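Local atomic coordinates of Myo-inositol dehydrogenase (Corynebacterium glutamicum, PDB entry 3EUW), a protein that probably oxidises myo-inositol with NAD+ as an inositol 2-dehydrogenase of the Gfo/Idh/MocA family. Residues 8-13 and 67-72; 31-36 and 58-63; 145-150 and 242-247; 186-191 and 218-223; 255-260 and 273-278. One frame throughout, in Å; residues are numbered along the deposited sequence.

Contact 1. Residues 8-13 and 67-72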
# COMPACT_ATOMS: atom_id res chain seq x y z
N ALA A 8 28.36 5.86 -32.23
CA ALA A 8 28.25 7.25 -32.65
C ALA A 8 26.87 7.74 -32.17
O ALA A 8 25.86 7.06 -32.36
CB ALA A 8 28.34 7.35 -34.16
N LEU A 9 26.83 8.91 -31.54
CA LEU A 9 25.59 9.47 -31.02
C LEU A 9 25.13 10.75 -31.73
O LEU A 9 25.93 11.67 -31.94
CB LEU A 9 25.74 9.77 -29.52
CG LEU A 9 24.62 10.60 -28.87
CD1 LEU A 9 23.33 9.78 -28.84
CD2 LEU A 9 25.03 11.03 -27.46
N PHE A 10 23.85 10.79 -32.10
CA PHE A 10 23.27 11.95 -32.75
C PHE A 10 22.33 12.68 -31.79
O PHE A 10 21.37 12.09 -31.29
CB PHE A 10 22.51 11.54 -34.01
CG PHE A 10 23.39 11.29 -35.19
CD1 PHE A 10 23.87 12.35 -35.94
CD2 PHE A 10 23.77 10.00 -35.53
CE1 PHE A 10 24.72 12.14 -37.02
CE2 PHE A 10 24.63 9.77 -36.61
CZ PHE A 10 25.11 10.84 -37.35
N GLY A 11 22.62 13.95 -31.54
CA GLY A 11 21.80 14.74 -30.64
C GLY A 11 22.50 14.93 -29.31
O GLY A 11 22.90 13.97 -28.65
N ALA A 12 22.68 16.19 -28.90
CA ALA A 12 23.34 16.46 -27.64
C ALA A 12 22.31 16.95 -26.64
O ALA A 12 22.65 17.42 -25.55
CB ALA A 12 24.44 17.49 -27.83
N GLY A 13 21.04 16.83 -27.02
CA GLY A 13 19.96 17.26 -26.15
C GLY A 13 19.86 16.43 -24.89
O GLY A 13 20.79 15.71 -24.52
N ASP A 67 30.49 0.99 -34.95
CA ASP A 67 29.81 -0.30 -34.80
C ASP A 67 28.30 -0.11 -34.64
O ASP A 67 27.51 -1.00 -34.97
CB ASP A 67 30.32 -1.04 -33.57
CG ASP A 67 31.69 -1.62 -33.76
OD1 ASP A 67 31.89 -2.40 -34.71
OD2 ASP A 67 32.58 -1.29 -32.95
N GLY A 68 27.90 1.04 -34.12
CA GLY A 68 26.49 1.29 -33.91
C GLY A 68 26.16 2.75 -33.70
O GLY A 68 26.98 3.53 -33.21
N ILE A 69 24.95 3.11 -34.07
CA ILE A 69 24.49 4.49 -33.93
C ILE A 69 23.23 4.63 -33.08
O ILE A 69 22.35 3.78 -33.10
CB ILE A 69 24.22 5.07 -35.32
CG1 ILE A 69 25.56 5.40 -35.97
CG2 ILE A 69 23.30 6.26 -35.24
CD1 ILE A 69 25.44 5.87 -37.40
N VAL A 70 23.17 5.72 -32.31
CA VAL A 70 22.03 6.04 -31.47
C VAL A 70 21.48 7.37 -31.96
O VAL A 70 22.20 8.37 -32.02
CB VAL A 70 22.43 6.18 -29.99
CG1 VAL A 70 21.23 6.64 -29.16
CG2 VAL A 70 22.93 4.85 -29.47
N ILE A 71 20.21 7.39 -32.34
CA ILE A 71 19.60 8.60 -32.87
C ILE A 71 18.71 9.31 -31.85
O ILE A 71 17.54 8.95 -31.67
CB ILE A 71 18.80 8.29 -34.14
CG1 ILE A 71 19.72 7.64 -35.18
CG2 ILE A 71 18.18 9.56 -34.70
CD1 ILE A 71 19.01 7.23 -36.45
N GLY A 72 19.27 10.32 -31.19
CA GLY A 72 18.53 11.08 -30.21
C GLY A 72 18.30 12.52 -30.63
O GLY A 72 18.10 13.40 -29.80
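Ala8, Leu9 and Phe10 pair in parallel with Ile69, Val70 and Ile71, on strand axes that come within 4.8 Å and differ in direction by 16°. Donors come from each strand in turn: Ala8 N to Gly68 O, Val70 N to Ala8 O, Phe10 N to Val70 O. The last bond, Gly72 N to Phe10 O (2.7 Å), is bent to 138° at the hydrogen where both chains leave the sheet. On the face bearing Ala8, Phe10, Ile69 and Ile71, the two branches of Ile69 divide the work. Its CG1 meets Ala8 CB at 3.8 Å. Its CG2, anti to the backbone N, lies in the plane of the Phe10 ring, at the CD2 edge, 3.8 Å away. Helices 57-60 and 78-87 pack over this face, suiting apolar groups, small at Ala8, large at Phe10. On the reverse face Leu9 CD1 reaches Val70 CG1 at 3.8 Å. At Gly11 (phi 105°) a CB would collide with Gly72 O and press on the preceding carbonyl, so glycine fits. First strand beside fourth, running into Gly11 and Gly13 before helix 14-25, is the arrangement of a Rossmann fold, with a probable Gly-X-Gly-X-X-Gly dinucleotide-binding turn.

Contact 2. Residues 31-36 and 58-63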
# COMPACT_ATOMS: atom_id res chain seq x y z
N LEU A 31 31.65 5.49 -26.46
CA LEU A 31 31.14 6.59 -27.27
C LEU A 31 32.34 7.28 -27.92
O LEU A 31 33.18 7.85 -27.22
CB LEU A 31 30.38 7.57 -26.39
CG LEU A 31 29.82 8.81 -27.08
CD1 LEU A 31 28.86 8.38 -28.18
CD2 LEU A 31 29.11 9.70 -26.07
N VAL A 32 32.43 7.25 -29.24
CA VAL A 32 33.56 7.87 -29.92
C VAL A 32 33.27 9.15 -30.66
O VAL A 32 34.19 9.85 -31.07
CB VAL A 32 34.23 6.89 -30.90
CG1 VAL A 32 34.72 5.67 -30.15
CG2 VAL A 32 33.26 6.49 -32.00
N VAL A 33 31.99 9.48 -30.84
CA VAL A 33 31.66 10.71 -31.53
C VAL A 33 30.23 11.15 -31.29
O VAL A 33 29.31 10.33 -31.31
CB VAL A 33 31.93 10.60 -33.06
CG1 VAL A 33 30.97 9.60 -33.69
CG2 VAL A 33 31.79 11.97 -33.72
N ILE A 34 30.06 12.45 -31.06
CA ILE A 34 28.76 13.06 -30.81
C ILE A 34 28.53 14.14 -31.87
O ILE A 34 29.38 15.00 -32.07
CB ILE A 34 28.69 13.71 -29.42
CG1 ILE A 34 28.96 12.67 -28.34
CG2 ILE A 34 27.33 14.36 -29.21
CD1 ILE A 34 28.85 13.21 -26.93
N ALA A 35 27.39 14.09 -32.54
CA ALA A 35 27.06 15.07 -33.56
C ALA A 35 25.81 15.88 -33.19
O ALA A 35 24.81 15.33 -32.72
CB ALA A 35 26.85 14.37 -34.90
N ASP A 36 25.88 17.19 -33.42
CA ASP A 36 24.78 18.09 -33.13
C ASP A 36 25.10 19.43 -33.77
O ASP A 36 26.14 20.02 -33.48
CB ASP A 36 24.60 18.27 -31.63
CG ASP A 36 23.24 18.85 -31.27
OD1 ASP A 36 22.89 19.92 -31.81
OD2 ASP A 36 22.53 18.23 -30.45
N ASP A 58 27.82 14.02 -41.89
CA ASP A 58 28.87 13.71 -42.86
C ASP A 58 30.17 13.42 -42.13
O ASP A 58 30.90 12.50 -42.49
CB ASP A 58 29.09 14.89 -43.81
CG ASP A 58 28.22 14.82 -45.05
OD1 ASP A 58 27.30 13.97 -45.10
OD2 ASP A 58 28.45 15.62 -45.98
N GLU A 59 30.45 14.22 -41.10
CA GLU A 59 31.67 14.05 -40.31
C GLU A 59 31.63 12.75 -39.51
O GLU A 59 32.67 12.19 -39.19
CB GLU A 59 31.85 15.25 -39.38
CG GLU A 59 31.95 16.57 -40.13
CD GLU A 59 31.92 17.77 -39.21
OE1 GLU A 59 32.90 17.99 -38.46
OE2 GLU A 59 30.91 18.50 -39.24
N VAL A 60 30.43 12.29 -39.17
CA VAL A 60 30.28 11.04 -38.44
C VAL A 60 30.59 9.88 -39.38
O VAL A 60 31.46 9.06 -39.13
CB VAL A 60 28.84 10.84 -37.92
CG1 VAL A 60 28.66 9.41 -37.41
CG2 VAL A 60 28.53 11.84 -36.83
N PHE A 61 29.84 9.82 -40.48
CA PHE A 61 29.99 8.77 -41.47
C PHE A 61 31.31 8.80 -42.23
O PHE A 61 31.55 7.97 -43.11
CB PHE A 61 28.79 8.81 -42.42
CG PHE A 61 27.51 8.41 -41.76
CD1 PHE A 61 27.34 7.12 -41.27
CD2 PHE A 61 26.47 9.33 -41.60
CE1 PHE A 61 26.15 6.75 -40.62
CE2 PHE A 61 25.29 8.96 -40.96
CZ PHE A 61 25.14 7.67 -40.46
N ALA A 62 32.15 9.77 -41.90
CA ALA A 62 33.46 9.86 -42.53
C ALA A 62 34.33 8.82 -41.84
O ALA A 62 35.33 8.39 -42.41
CB ALA A 62 34.05 11.27 -42.34
N ARG A 63 33.94 8.42 -40.63
CA ARG A 63 34.70 7.42 -39.87
C ARG A 63 34.44 6.04 -40.45
O ARG A 63 33.47 5.85 -41.19
CB ARG A 63 34.28 7.42 -38.39
CG ARG A 63 34.42 8.76 -37.67
CD ARG A 63 33.94 8.66 -36.21
NE ARG A 63 34.77 7.77 -35.40
CZ ARG A 63 35.78 8.17 -34.64
NH1 ARG A 63 36.10 9.46 -34.57
NH2 ARG A 63 36.49 7.29 -33.95
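The Arg63 guanidinium lies against Val32 while two acids grip it, Asp65 by a salt bridge at NH2 and Glu52 by another at NH1. This is helix-on-sheet packing in the Rossmann domain: the short helix 57-60 and the turn after it lie over one face of the parallel sheet, where Val33 and Ala35 of strand 29-35 send their side chains toward them. Arg63 N donates to Val60 O across 3.0 Å, closing the type I turn from Val60 to Arg63, and the two residues so joined are the ones that meet the strand. The arginine chain runs from Val33 to Val32, extended at CD and bent at chi3 (65°), the torsion that turns NE aside. Its methylene part does apolar work, CD lying 4.0 Å from Val33 CG1. Val32 CB then lies over one face of the guanidinium, 3.8 Å from Arg63 NH2, and Val32 CG2 is 3.9 Å from Arg63 NE. An arginine fits this border because its stem can cover valines while its tip reaches carboxylates. Held by two acids, the group would be expected to keep its positive charge and to have little freedom to rotate. Deeper in, Val60 divides its branches between two strand residues. CG1, anti to the backbone N (chi1 169°), faces Val33 CG1 at a loose 4.4 Å. At Ala35 the contact is carried by the other branch: Val60 CG2, anti to the carbonyl carbon, reaches the short Ala35 CB at 3.6 Å.

Contact 3. Residues 145-150 and 242-247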
# COMPACT_ATOMS: atom_id res chain seq x y z
N ASN A 145 -5.21 -16.60 -19.70
CA ASN A 145 -5.31 -15.88 -20.96
C ASN A 145 -5.55 -14.40 -20.68
O ASN A 145 -6.41 -14.04 -19.88
CB ASN A 145 -6.49 -16.41 -21.79
CG ASN A 145 -6.58 -17.93 -21.78
OD1 ASN A 145 -5.62 -18.62 -22.10
ND2 ASN A 145 -7.75 -18.44 -21.42
N LEU A 146 -4.76 -13.55 -21.34
CA LEU A 146 -4.88 -12.11 -21.20
C LEU A 146 -6.22 -11.67 -21.82
O LEU A 146 -6.51 -12.00 -22.97
CB LEU A 146 -3.71 -11.44 -21.92
CG LEU A 146 -3.67 -9.91 -21.93
CD1 LEU A 146 -3.62 -9.40 -20.50
CD2 LEU A 146 -2.46 -9.42 -22.72
N GLU A 147 -7.02 -10.94 -21.05
CA GLU A 147 -8.32 -10.50 -21.52
C GLU A 147 -8.45 -8.98 -21.63
O GLU A 147 -9.11 -8.46 -22.54
CB GLU A 147 -9.41 -11.06 -20.62
CG GLU A 147 -9.41 -12.60 -20.58
CD GLU A 147 -10.39 -13.17 -19.56
OE1 GLU A 147 -10.93 -12.40 -18.74
OE2 GLU A 147 -10.60 -14.40 -19.58
N GLN A 148 -7.81 -8.26 -20.71
CA GLN A 148 -7.87 -6.81 -20.70
C GLN A 148 -6.51 -6.24 -20.33
O GLN A 148 -5.78 -6.83 -19.53
CB GLN A 148 -8.90 -6.31 -19.69
CG GLN A 148 -10.22 -7.00 -19.77
CD GLN A 148 -11.25 -6.40 -18.84
OE1 GLN A 148 -10.94 -6.01 -17.70
NE2 GLN A 148 -12.49 -6.32 -19.30
N LEU A 149 -6.19 -5.08 -20.91
CA LEU A 149 -4.93 -4.40 -20.64
C LEU A 149 -5.31 -2.94 -20.46
O LEU A 149 -5.78 -2.29 -21.39
CB LEU A 149 -3.97 -4.59 -21.82
CG LEU A 149 -2.53 -4.11 -21.62
CD1 LEU A 149 -1.87 -4.86 -20.47
CD2 LEU A 149 -1.76 -4.33 -22.90
N VAL A 150 -5.12 -2.41 -19.25
CA VAL A 150 -5.48 -1.04 -18.96
C VAL A 150 -4.24 -0.22 -18.71
O VAL A 150 -3.46 -0.51 -17.81
CB VAL A 150 -6.41 -0.96 -17.75
CG1 VAL A 150 -6.83 0.47 -17.50
CG2 VAL A 150 -7.62 -1.86 -17.97
N GLU A 242 -2.11 -2.27 -16.11
CA GLU A 242 -2.80 -3.38 -15.49
C GLU A 242 -3.14 -4.43 -16.54
O GLU A 242 -3.73 -4.11 -17.58
CB GLU A 242 -4.08 -2.85 -14.83
CG GLU A 242 -4.96 -3.89 -14.19
CD GLU A 242 -6.30 -3.32 -13.72
OE1 GLU A 242 -6.33 -2.18 -13.20
OE2 GLU A 242 -7.32 -4.00 -13.87
N ALA A 243 -2.76 -5.67 -16.29
CA ALA A 243 -3.07 -6.78 -17.18
C ALA A 243 -4.03 -7.72 -16.42
O ALA A 243 -3.70 -8.24 -15.35
CB ALA A 243 -1.81 -7.54 -17.56
N PHE A 244 -5.22 -7.91 -16.97
CA PHE A 244 -6.21 -8.76 -16.33
C PHE A 244 -6.45 -10.01 -17.17
O PHE A 244 -6.73 -9.92 -18.37
CB PHE A 244 -7.54 -8.01 -16.16
CG PHE A 244 -8.65 -8.85 -15.59
CD1 PHE A 244 -8.73 -9.08 -14.21
CD2 PHE A 244 -9.60 -9.43 -16.42
CE1 PHE A 244 -9.75 -9.88 -13.68
CE2 PHE A 244 -10.62 -10.24 -15.89
CZ PHE A 244 -10.69 -10.46 -14.51
N GLY A 245 -6.35 -11.18 -16.53
CA GLY A 245 -6.55 -12.42 -17.25
C GLY A 245 -7.55 -13.35 -16.60
O GLY A 245 -8.12 -13.03 -15.55
N SER A 246 -7.76 -14.51 -17.21
CA SER A 246 -8.71 -15.49 -16.70
C SER A 246 -8.36 -16.02 -15.31
O SER A 246 -9.24 -16.49 -14.61
CB SER A 246 -8.83 -16.65 -17.69
OG SER A 246 -7.57 -17.22 -17.98
N LYS A 247 -7.10 -15.93 -14.90
CA LYS A 247 -6.71 -16.44 -13.59
C LYS A 247 -6.10 -15.42 -12.65
O LYS A 247 -5.51 -15.79 -11.64
CB LYS A 247 -5.71 -17.60 -13.73
CG LYS A 247 -6.28 -18.83 -14.39
CD LYS A 247 -5.22 -19.92 -14.53
CE LYS A 247 -5.80 -21.17 -15.18
NZ LYS A 247 -4.77 -22.25 -15.34
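Asn145 meets Ser246 by two bonds, one to the serine hydroxyl and one between backbones. Its N donates to Ser246 OG (3.0 Å), and its O accepts from Ser246 N; the serine hydroxyl sits between its own backbone N and carbonyl carbon (chi1 55°), which carries it to the asparagine N. Leu146 follows, its CA 4.3 Å from that of Gly245, in a non-hydrogen-bonded antiparallel pair. Its CG, anti to the backbone N, leads to CD1, which lies 3.9 Å from Ala243 CB. Glu147 and Gln148 both face Phe244 in a classic beta bulge: Phe244 O is gripped by Glu147 N (2.9 Å) and by Gln148 N (3.1 Å), both donors in the carbonyl plane. The bulge shifts the register by one residue in the large mixed sheet of the C-terminal domain, on a face that packs against a second subunit. There Glu147 OE1 comes obliquely to Phe244 CE2 (3.6 Å) while bonding to His232 of the second subunit. The Gln148 side chain runs alongside the ring, its amide plane 54° from it, and reaches Arg154 and Asn229 of that subunit; long polar chains suit such an interface. Leu149, turned to the other face, sets CD1 4.0 Å from the same Ala243 CB, under helix 169-185. Val150 pairs with Glu242 through two reciprocal backbone bonds, and the Glu242 carboxylate goes on to Arg154 and Arg240 of the second subunit.

Contact 4. Residues 186-191 and 218-223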
# COMPACT_ATOMS: atom_id res chain seq x y z
N VAL A 186 -0.23 -7.71 -26.98
CA VAL A 186 -1.13 -8.28 -27.99
C VAL A 186 -0.71 -7.72 -29.35
O VAL A 186 -1.20 -6.68 -29.79
CB VAL A 186 -2.59 -7.87 -27.71
CG1 VAL A 186 -3.52 -8.53 -28.71
CG2 VAL A 186 -2.97 -8.25 -26.27
N PRO A 187 0.21 -8.43 -30.03
CA PRO A 187 0.76 -8.06 -31.34
C PRO A 187 -0.28 -7.80 -32.41
O PRO A 187 -0.13 -6.88 -33.22
CB PRO A 187 1.64 -9.25 -31.70
CG PRO A 187 2.01 -9.84 -30.38
CD PRO A 187 0.73 -9.73 -29.60
N ASN A 188 -1.32 -8.61 -32.42
CA ASN A 188 -2.36 -8.52 -33.43
C ASN A 188 -3.60 -7.71 -33.05
O ASN A 188 -4.53 -8.22 -32.42
CB ASN A 188 -2.76 -9.93 -33.84
CG ASN A 188 -1.55 -10.80 -34.14
OD1 ASN A 188 -1.58 -12.02 -33.94
ND2 ASN A 188 -0.48 -10.18 -34.64
N ILE A 189 -3.61 -6.44 -33.45
CA ILE A 189 -4.73 -5.55 -33.19
C ILE A 189 -5.56 -5.48 -34.47
O ILE A 189 -5.02 -5.31 -35.56
CB ILE A 189 -4.24 -4.14 -32.82
CG1 ILE A 189 -3.28 -4.21 -31.62
CG2 ILE A 189 -5.43 -3.23 -32.54
CD1 ILE A 189 -3.88 -4.76 -30.34
N VAL A 190 -6.88 -5.61 -34.34
CA VAL A 190 -7.73 -5.56 -35.51
C VAL A 190 -8.59 -4.30 -35.62
O VAL A 190 -8.82 -3.82 -36.73
CB VAL A 190 -8.64 -6.81 -35.60
CG1 VAL A 190 -7.79 -8.05 -35.75
CG2 VAL A 190 -9.50 -6.93 -34.36
N GLU A 191 -9.03 -3.76 -34.49
CA GLU A 191 -9.87 -2.56 -34.49
C GLU A 191 -9.35 -1.47 -33.56
O GLU A 191 -8.72 -1.76 -32.54
CB GLU A 191 -11.32 -2.89 -34.13
CG GLU A 191 -11.97 -3.95 -35.02
CD GLU A 191 -13.47 -4.09 -34.79
OE1 GLU A 191 -13.92 -3.89 -33.64
OE2 GLU A 191 -14.19 -4.40 -35.75
N ARG A 218 -9.18 -3.53 -30.08
CA ARG A 218 -9.66 -4.90 -30.05
C ARG A 218 -8.57 -5.81 -30.60
O ARG A 218 -8.06 -5.58 -31.70
CB ARG A 218 -10.93 -5.08 -30.90
CG ARG A 218 -11.37 -6.54 -31.05
CD ARG A 218 -12.71 -6.66 -31.78
NE ARG A 218 -13.68 -5.76 -31.19
CZ ARG A 218 -14.83 -6.15 -30.65
NH1 ARG A 218 -15.15 -7.43 -30.63
NH2 ARG A 218 -15.65 -5.23 -30.14
N GLY A 219 -8.20 -6.83 -29.82
CA GLY A 219 -7.19 -7.78 -30.24
C GLY A 219 -7.83 -8.91 -31.03
O GLY A 219 -9.04 -9.14 -30.91
N SER A 220 -7.04 -9.61 -31.84
CA SER A 220 -7.54 -10.70 -32.67
C SER A 220 -8.31 -11.80 -31.95
O SER A 220 -9.09 -12.53 -32.57
CB SER A 220 -6.38 -11.31 -33.46
OG SER A 220 -5.36 -11.76 -32.58
N LYS A 221 -8.11 -11.93 -30.65
CA LYS A 221 -8.81 -12.96 -29.89
C LYS A 221 -9.84 -12.39 -28.91
O LYS A 221 -10.23 -13.07 -27.96
CB LYS A 221 -7.80 -13.83 -29.14
CG LYS A 221 -6.85 -14.60 -30.06
CD LYS A 221 -5.87 -15.46 -29.27
CE LYS A 221 -4.92 -16.19 -30.21
NZ LYS A 221 -4.05 -17.19 -29.51
N GLY A 222 -10.27 -11.15 -29.12
CA GLY A 222 -11.24 -10.56 -28.22
C GLY A 222 -10.63 -9.79 -27.06
O GLY A 222 -11.36 -9.32 -26.19
N GLU A 223 -9.31 -9.65 -27.04
CA GLU A 223 -8.68 -8.90 -25.97
C GLU A 223 -9.07 -7.43 -26.13
O GLU A 223 -9.24 -6.94 -27.25
CB GLU A 223 -7.15 -9.01 -26.04
CG GLU A 223 -6.62 -10.42 -26.05
CD GLU A 223 -6.30 -10.90 -27.46
OE1 GLU A 223 -7.02 -10.52 -28.41
OE2 GLU A 223 -5.34 -11.68 -27.60
O HOH W 1 -3.81 -14.09 -33.44
O HOH W 2 -13.77 -2.71 -31.53
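Arg218 runs alongside Glu191 in the same direction, and most of its side-chain atoms meet that residue, with Val190 beside CG. CB rests 3.9 Å from Glu191 CB, the two residues being a hydrogen-bonded antiparallel pair. CG, anti to the backbone N (chi1 172°), carries the chain past Val190 CG2 at 3.8 Å. CD lies 3.5 Å from Glu191 OE1. A bend at chi3 turns NE to that oxygen, forming the salt bridge at 3.1 Å. The bridge uses one oxygen and NE, and the carboxylate and guanidinium planes are 70° apart, not the coplanar two-bond arrangement. At the tip, NH2 makes a weak bond to Gly196 O of the second subunit.

The backbone explains why two strand residues crowd one partner. Val190 and Glu191 both face Arg218 in a classic beta bulge, where strand 189-197 borders strand 212-219 in the C-terminal sheet. Val190 N bonds Arg218 O at 2.9 Å; Glu191 N reaches the same oxygen only weakly. Before the bulge, Asn188 O accepts from Ser220 N, the second residue of the type I turn Gly219-Gly222, and a water joins Ser220 OG to Asn188 OD1. Gly222 has a positive phi that glycine adopts easily. Lys221 N binds Glu223 OE1, while Val186 CG1 rests 3.8 Å from Glu223 OE2. Since Arg218 and Glu191 are both partly exposed and joined through a single oxygen, their attraction is directional through NE, and it leaves NH2 turned to the neighbouring subunit.

Contact 5. Residues 255-260 and 273-278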
# COMPACT_ATOMS: atom_id res chain seq x y z
N ILE A 255 6.39 4.88 -9.45
CA ILE A 255 7.60 4.87 -8.66
C ILE A 255 7.89 6.23 -8.04
O ILE A 255 7.70 7.27 -8.67
CB ILE A 255 8.82 4.43 -9.52
CG1 ILE A 255 8.57 3.04 -10.11
CG2 ILE A 255 10.09 4.43 -8.67
CD1 ILE A 255 9.75 2.47 -10.92
N ARG A 256 8.35 6.19 -6.80
CA ARG A 256 8.67 7.39 -6.03
C ARG A 256 10.17 7.39 -5.72
O ARG A 256 10.81 6.34 -5.77
CB ARG A 256 7.85 7.39 -4.73
CG ARG A 256 6.35 7.51 -4.96
CD ARG A 256 5.53 7.09 -3.75
NE ARG A 256 5.29 5.65 -3.74
CZ ARG A 256 5.74 4.82 -2.80
NH1 ARG A 256 6.46 5.27 -1.78
NH2 ARG A 256 5.46 3.52 -2.89
N PRO A 257 10.74 8.57 -5.39
CA PRO A 257 12.18 8.64 -5.08
C PRO A 257 12.60 7.98 -3.76
O PRO A 257 13.76 7.61 -3.60
CB PRO A 257 12.47 10.14 -5.11
CG PRO A 257 11.18 10.76 -4.66
CD PRO A 257 10.12 9.91 -5.37
N THR A 258 11.66 7.84 -2.82
CA THR A 258 11.95 7.22 -1.52
C THR A 258 10.74 6.40 -1.10
O THR A 258 9.65 6.57 -1.65
CB THR A 258 12.21 8.27 -0.39
OG1 THR A 258 10.96 8.85 0.01
CG2 THR A 258 13.14 9.38 -0.86
N THR A 259 10.92 5.52 -0.12
CA THR A 259 9.81 4.70 0.38
C THR A 259 9.18 5.36 1.61
O THR A 259 8.49 4.70 2.39
CB THR A 259 10.29 3.30 0.80
OG1 THR A 259 11.29 3.43 1.83
CG2 THR A 259 10.87 2.54 -0.38
N VAL A 260 9.43 6.65 1.79
CA VAL A 260 8.91 7.37 2.95
C VAL A 260 7.41 7.64 2.95
O VAL A 260 6.82 8.03 1.94
CB VAL A 260 9.63 8.73 3.15
CG1 VAL A 260 9.11 9.42 4.41
CG2 VAL A 260 11.12 8.51 3.25
N PRO A 273 5.51 12.57 -4.07
CA PRO A 273 4.82 12.69 -5.35
C PRO A 273 5.67 11.72 -6.19
O PRO A 273 6.84 11.49 -5.86
CB PRO A 273 5.07 14.15 -5.74
CG PRO A 273 5.12 14.85 -4.42
CD PRO A 273 5.95 13.89 -3.58
N ILE A 274 5.11 11.15 -7.24
CA ILE A 274 5.90 10.20 -8.02
C ILE A 274 6.87 10.93 -8.94
O ILE A 274 6.79 12.15 -9.09
CB ILE A 274 4.98 9.30 -8.84
CG1 ILE A 274 4.23 10.13 -9.91
CG2 ILE A 274 3.99 8.63 -7.89
CD1 ILE A 274 3.34 9.28 -10.84
N PHE A 275 7.81 10.20 -9.55
CA PHE A 275 8.77 10.84 -10.44
C PHE A 275 8.08 11.75 -11.46
O PHE A 275 7.05 11.39 -12.05
CB PHE A 275 9.63 9.81 -11.15
CG PHE A 275 10.77 9.30 -10.32
CD1 PHE A 275 11.62 10.19 -9.67
CD2 PHE A 275 11.00 7.93 -10.20
CE1 PHE A 275 12.68 9.72 -8.91
CE2 PHE A 275 12.06 7.45 -9.43
CZ PHE A 275 12.90 8.35 -8.79
N ASN A 276 8.66 12.93 -11.65
CA ASN A 276 8.11 13.93 -12.55
C ASN A 276 8.70 13.92 -13.95
O ASN A 276 8.06 14.39 -14.89
CB ASN A 276 8.33 15.32 -11.94
CG ASN A 276 7.57 16.39 -12.69
OD1 ASN A 276 6.37 16.58 -12.46
ND2 ASN A 276 8.25 17.09 -13.60
N PHE A 277 9.92 13.41 -14.09
CA PHE A 277 10.59 13.39 -15.39
C PHE A 277 10.79 11.99 -15.93
O PHE A 277 11.15 11.05 -15.21
CB PHE A 277 11.93 14.11 -15.26
CG PHE A 277 11.80 15.53 -14.77
CD1 PHE A 277 11.20 16.51 -15.56
CD2 PHE A 277 12.28 15.88 -13.51
CE1 PHE A 277 11.07 17.83 -15.09
CE2 PHE A 277 12.15 17.19 -13.03
CZ PHE A 277 11.55 18.17 -13.83
N PHE A 278 10.55 11.84 -17.23
CA PHE A 278 10.67 10.54 -17.87
C PHE A 278 12.07 9.95 -17.70
O PHE A 278 12.21 8.76 -17.46
CB PHE A 278 10.29 10.63 -19.35
CG PHE A 278 11.19 11.52 -20.17
CD1 PHE A 278 12.39 11.02 -20.69
CD2 PHE A 278 10.84 12.84 -20.42
CE1 PHE A 278 13.23 11.84 -21.44
CE2 PHE A 278 11.68 13.67 -21.17
CZ PHE A 278 12.87 13.17 -21.68
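Phe275 has CG anti to the carbonyl carbon (chi1 -81°), and Ile255 has CG2 anti to the backbone N; with these settings the ring and the isoleucine branch meet. Ile255 CG2 lies 3.7 Å from Phe275 CE2, approaching obliquely. One backbone bond fixes the neighbourhood: Phe275 N to Ile255 O, 3.1 Å and nearly straight at 167°. Beyond the isoleucine the chain passes over one face of the ring. Pro257 N stands 4.0 Å above the Phe275 ring plane, displaced toward the rim, with the carbonyl carbon of Arg256 beside it. The Arg256-Pro257 peptide thus covers the rim of that face, and Pro257 CB adds an apolar contact to Phe275 CE1 at 3.8 Å. A proline suits this position because it has no backbone N-H to leave facing the ring.

The two loops stand at the base of an arm, a two-stranded antiparallel hairpin (260-263 with 270-271) that projects from the domain and meets other subunits of the tetramer. An ST turn begins the hairpin, Val260 N bonding back to Thr258 OG1. Thr259 reaches the third subunit, at Asp253 and Ser130. The Arg256 and Ile274 side chains cross at about a right angle, Arg256 CG 3.9 Å from Ile274 CG2; Arg256 NE makes a long, weak ion pair with Glu269 of the fourth subunit. Ile274 CB touches Ile255 O at 3.4 Å, and Pro257 CD lies 3.7 Å from Pro273 O.

Contacts 1 and 2 share the parallel sheet of the Rossmann domain, their centres 9 Å apart. They touch where Gly11 N meets Ala35 O (2.8 Å) and Ala12 N meets Asp36 OD2 (2.6 Å), both probable hydrogen bonds, at the strand ends where dinucleotide would be expected to bind. The sodium ion, held by Ile23, Ala24, Asn26 and Leu29, is about 12 Å from the side chain of Val70 and about 10 Å from that of Val32. Contacts 3 and 4 lie in the mixed sheet, 13 Å apart between centres, and both reach the second subunit. Contacts 1 and 3 are 37 Å apart between centres. Contact 5 comes within about 8 Å of contact 1, nearest atoms.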